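Local structure of (S)-2-haloacid dehalogenase 4A (Burkholderia cepacia, 2NO4) at residues S150-D155 with C171-V176; F169-D172 with N177-E180. The protein catalyses the hydrolytic dehalogenation of short-chain (S)-2-haloalkanoic acids, giving (R)-2-hydroxyalkanoic acids with inversion of configuration. All coordinates share one frame; numbering follows the deposited sequence.

Contacts 1 and 2 both use helix 164-174, and they lie about 8 Å apart, centre to centre. Contact 1 places the last turn of the helix against strand 150-153, an outermost strand of the six-stranded parallel sheet; contact 2 packs Cys171 against the 3-10 segment that precedes strand 181-185. Along the chain the order is strand, helix, turn, next strand, so together they cover the β-α-β crossover from 150-153 to 181-185, which passes strands 123-128 and 16-19. Leu152 joins the two directly, its CD1 lying 3.8 Å from Ala170 CA. In this Rossmann-like HAD domain, strand 16-19, one of the two strands passed over, leads to the nucleophile Asp20.

Contact 1: residues S150-D155 with C171-V176; sequences SCLSAD and CDRLGV
Leu152 CD2 meets the guanidinium of Arg173 obliquely, 3.9 Å from NH1, neither squarely over its face nor at its edge. The arginine chain bends at chi2 (-61°) and again at chi3, so its aliphatic base and its tip both border the same methyl. Arg173 CB lies 4.0 Å from Leu152 CD1 as well as from CD2, so it faces both methyls about equally. From segment 171-176, Leu174 also meets the leucine fork, its CG 3.9 Å from Leu152 CD1. One methyl farther on, Leu174 CD2 reaches Ser150, 3.7 Å from OG and 3.8 Å from CB. No hydrogen bond links the two segments; they meet by van der Waals contact. The helix ends just here: Gly175 leaves helical geometry with positive phi (66°), and Val176 N bonds back to Cys171 O. Leu174 also rests on Ile123 and Ala125 of strand 123-128, and Leu152 on Leu127 and on Phe169 of the helix. The end of helix 164-174 thus covers both edge strand 150-153 and its parallel neighbour, with Leu152 backbone-bonded to Ile126 and to Ser128, a substrate-binding residue.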
loop_
_atom_site.group_PDB
_atom_site.type_symbol
_atom_site.label_atom_id
_atom_site.label_comp_id
_atom_site.label_asym_id
_atom_site.label_seq_id
_atom_site.Cartn_x
_atom_site.Cartn_y
_atom_site.Cartn_z
ATOM N N SER B 150 22.874 -16.778 -1.573
ATOM C CA SER B 150 21.773 -17.009 -0.662
ATOM C C SER B 150 20.515 -16.277 -1.155
ATOM O O SER B 150 20.585 -15.227 -1.792
ATOM C CB SER B 150 22.173 -16.564 0.752
ATOM O OG SER B 150 21.065 -16.523 1.634
ATOM N N CYS B 151 19.365 -16.876 -0.882
ATOM C CA CYS B 151 18.101 -16.291 -1.254
ATOM C C CYS B 151 17.218 -16.398 -0.026
ATOM O O CYS B 151 16.809 -17.503 0.390
ATOM C CB CYS B 151 17.518 -17.032 -2.456
ATOM S SG CYS B 151 15.955 -16.341 -3.070
ATOM N N LEU B 152 16.937 -15.235 0.560
ATOM C CA LEU B 152 16.161 -15.130 1.801
ATOM C C LEU B 152 14.736 -14.625 1.521
ATOM O O LEU B 152 14.531 -13.698 0.732
ATOM C CB LEU B 152 16.915 -14.265 2.795
ATOM C CG LEU B 152 18.305 -14.844 3.095
ATOM C CD1 LEU B 152 19.117 -13.900 3.937
ATOM C CD2 LEU B 152 18.181 -16.217 3.780
ATOM N N SER B 153 13.757 -15.269 2.153
ATOM C CA SER B 153 12.350 -15.014 1.874
ATOM C C SER B 153 11.583 -14.497 3.097
ATOM O O SER B 153 11.845 -14.944 4.229
ATOM C CB SER B 153 11.688 -16.275 1.349
ATOM O OG SER B 153 10.304 -16.025 1.152
ATOM N N ALA B 154 10.628 -13.586 2.863
ATOM C CA ALA B 154 9.650 -13.153 3.900
ATOM C C ALA B 154 8.863 -14.343 4.463
ATOM O O ALA B 154 8.387 -14.307 5.600
ATOM C CB ALA B 154 8.651 -12.152 3.311
ATOM N N ASP B 155 8.683 -15.357 3.618
ATOM C CA ASP B 155 7.927 -16.539 3.947
ATOM C C ASP B 155 8.559 -17.367 5.077
ATOM O O ASP B 155 7.876 -18.191 5.678
ATOM C CB ASP B 155 7.716 -17.421 2.714
ATOM C CG ASP B 155 6.497 -18.335 2.858
ATOM O OD1 ASP B 155 5.404 -17.860 3.257
ATOM O OD2 ASP B 155 6.617 -19.531 2.550
ATOM N N CYS B 171 20.542 -10.179 8.277
ATOM C CA CYS B 171 21.724 -10.047 9.137
ATOM C C CYS B 171 22.014 -11.362 9.843
ATOM O O CYS B 171 23.129 -11.848 9.780
ATOM C CB CYS B 171 21.525 -8.955 10.187
ATOM S SG CYS B 171 21.473 -7.346 9.489
ATOM N N ASP B 172 20.998 -11.919 10.491
ATOM C CA ASP B 172 21.085 -13.220 11.176
ATOM C C ASP B 172 21.539 -14.361 10.267
ATOM O O ASP B 172 22.504 -15.070 10.591
ATOM C CB ASP B 172 19.772 -13.591 11.892
ATOM C CG ASP B 172 19.399 -12.610 12.997
ATOM O OD1 ASP B 172 20.207 -11.755 13.414
ATOM O OD2 ASP B 172 18.255 -12.671 13.453
ATOM N N ARG B 173 20.858 -14.564 9.148
ATOM C CA ARG B 173 21.220 -15.664 8.265
ATOM C C ARG B 173 22.583 -15.474 7.597
ATOM O O ARG B 173 23.310 -16.443 7.372
ATOM C CB ARG B 173 20.161 -15.893 7.205
ATOM C CG ARG B 173 18.914 -16.531 7.757
ATOM C CD ARG B 173 19.214 -17.923 8.365
ATOM N NE ARG B 173 18.121 -18.812 8.009
ATOM C CZ ARG B 173 18.036 -19.464 6.849
ATOM N NH1 ARG B 173 19.020 -19.382 5.930
ATOM N NH2 ARG B 173 16.975 -20.216 6.627
ATOM N N LEU B 174 22.914 -14.230 7.250
ATOM C CA LEU B 174 24.157 -13.974 6.516
ATOM C C LEU B 174 25.379 -13.749 7.393
ATOM O O LEU B 174 26.493 -13.653 6.870
ATOM C CB LEU B 174 23.995 -12.821 5.509
ATOM C CG LEU B 174 22.949 -13.085 4.399
ATOM C CD1 LEU B 174 22.703 -11.796 3.622
ATOM C CD2 LEU B 174 23.369 -14.235 3.465
ATOM N N GLY B 175 25.165 -13.652 8.705
ATOM C CA GLY B 175 26.250 -13.441 9.679
ATOM C C GLY B 175 26.910 -12.091 9.531
ATOM O O GLY B 175 28.133 -11.974 9.636
ATOM N N VAL B 176 26.112 -11.066 9.228
ATOM C CA VAL B 176 26.635 -9.712 9.055
ATOM C C VAL B 176 25.897 -8.705 9.943
ATOM O O VAL B 176 24.734 -8.919 10.330
ATOM C CB VAL B 176 26.576 -9.230 7.538
ATOM C CG1 VAL B 176 27.489 -10.062 6.633
ATOM C CG2 VAL B 176 25.126 -9.310 6.994
#

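Contact 2: residues F169-D172 with N177-E180; sequences FACD and NPNE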
loop_
_atom_site.group_PDB
_atom_site.type_symbol
_atom_site.label_atom_id
_atom_site.label_comp_id
_atom_site.label_asym_id
_atom_site.label_seq_id
_atom_site.Cartn_x
_atom_site.Cartn_y
_atom_site.Cartn_z
ATOM N N PHE B 169 16.456 -10.593 9.904
ATOM C CA PHE B 169 16.569 -11.969 9.390
ATOM C C PHE B 169 17.767 -12.152 8.429
ATOM O O PHE B 169 18.494 -13.151 8.529
ATOM C CB PHE B 169 15.241 -12.399 8.722
ATOM C CG PHE B 169 15.239 -13.816 8.185
ATOM C CD1 PHE B 169 15.261 -14.923 9.054
ATOM C CD2 PHE B 169 15.185 -14.057 6.808
ATOM C CE1 PHE B 169 15.240 -16.254 8.534
ATOM C CE2 PHE B 169 15.179 -15.370 6.301
ATOM C CZ PHE B 169 15.204 -16.459 7.163
ATOM N N ALA B 170 17.956 -11.205 7.502
ATOM C CA ALA B 170 19.094 -11.206 6.574
ATOM C C ALA B 170 20.441 -11.108 7.319
ATOM O O ALA B 170 21.374 -11.835 7.002
ATOM C CB ALA B 170 18.948 -10.032 5.515
ATOM N N CYS B 171 20.542 -10.179 8.277
ATOM C CA CYS B 171 21.724 -10.047 9.137
ATOM C C CYS B 171 22.014 -11.362 9.843
ATOM O O CYS B 171 23.129 -11.848 9.780
ATOM C CB CYS B 171 21.525 -8.955 10.187
ATOM S SG CYS B 171 21.473 -7.346 9.489
ATOM N N ASP B 172 20.998 -11.919 10.491
ATOM C CA ASP B 172 21.085 -13.220 11.176
ATOM C C ASP B 172 21.539 -14.361 10.267
ATOM O O ASP B 172 22.504 -15.070 10.591
ATOM C CB ASP B 172 19.772 -13.591 11.892
ATOM C CG ASP B 172 19.399 -12.610 12.997
ATOM O OD1 ASP B 172 20.207 -11.755 13.414
ATOM O OD2 ASP B 172 18.255 -12.671 13.453
ATOM N N ASN B 177 26.575 -7.601 10.253
ATOM C CA ASN B 177 25.926 -6.463 10.868
ATOM C C ASN B 177 25.270 -5.580 9.814
ATOM O O ASN B 177 25.728 -5.568 8.677
ATOM C CB ASN B 177 26.943 -5.632 11.628
ATOM C CG ASN B 177 27.607 -6.418 12.722
ATOM O OD1 ASN B 177 26.974 -7.263 13.369
ATOM N ND2 ASN B 177 28.901 -6.158 12.929
ATOM N N PRO B 178 24.234 -4.808 10.204
ATOM C CA PRO B 178 23.560 -3.912 9.253
ATOM C C PRO B 178 24.523 -3.043 8.474
ATOM O O PRO B 178 24.376 -2.913 7.278
ATOM C CB PRO B 178 22.651 -3.061 10.143
ATOM C CG PRO B 178 22.362 -3.958 11.314
ATOM C CD PRO B 178 23.606 -4.762 11.546
ATOM N N ASN B 179 25.512 -2.454 9.131
ATOM C CA ASN B 179 26.416 -1.579 8.392
ATOM C C ASN B 179 27.445 -2.247 7.475
ATOM O O ASN B 179 28.221 -1.565 6.834
ATOM C CB ASN B 179 27.063 -0.525 9.305
ATOM C CG ASN B 179 28.169 -1.085 10.178
ATOM O OD1 ASN B 179 28.498 -2.280 10.148
ATOM N ND2 ASN B 179 28.756 -0.206 10.979
ATOM N N GLU B 180 27.440 -3.576 7.408
ATOM C CA GLU B 180 28.286 -4.320 6.466
ATOM C C GLU B 180 27.520 -4.748 5.228
ATOM O O GLU B 180 28.057 -5.461 4.351
ATOM C CB GLU B 180 28.850 -5.560 7.130
ATOM C CG GLU B 180 29.691 -5.250 8.340
ATOM C CD GLU B 180 30.198 -6.502 9.002
ATOM O OE1 GLU B 180 29.392 -7.365 9.396
ATOM O OE2 GLU B 180 31.428 -6.615 9.123
#
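Cys171 and Pro178 make the van der Waals part of this contact, with the sulfur over the proline ring. SG is 3.8 Å from Pro178 N and 3.9 Å from CD and CG alike; these near-equal separations indicate that it lies across the ring and is not directed at a single corner. Its position follows from chi1 of -69°, which swings SG opposite the carbonyl carbon, toward Pro178 and the returning chain. The peptide leading into the proline is approached too, Asn177 C being 4.2 Å from Cys171 SG. The backbones come close at the same place, with Cys171 CA 5.8 Å from Asn177 CA, while the side chain of Asn177 starts out away from the helix.

No hydrogen bond crosses between the segments; two lie inside 177-180, consistent with a compact turn. Glu180 N donates to Asn177 O at 2.9 Å, closing a 3-10 turn. The Glu180 side chain folds back so that OE1 accepts from Asn177 N at 3.0 Å. That second bond is nearly straight, 171° at the hydrogen, and reaches OE1 on its anti side, 15° out of the carboxylate plane.

Neighbouring groups extend the apolar patch: Phe197 of helix 188-197 touches both Cys171 and Pro178, and Phe199 touches Cys171. Glu180 pairs through its backbone with Arg15 and Ala16, at the start of strand 16-19. The arrangement is a helix-to-strand return within a β-α-β unit of the Rossmann-like HAD fold, in which a short 3-10 turn, packed back on helix 164-174, delivers the chain into parallel strand 181-185.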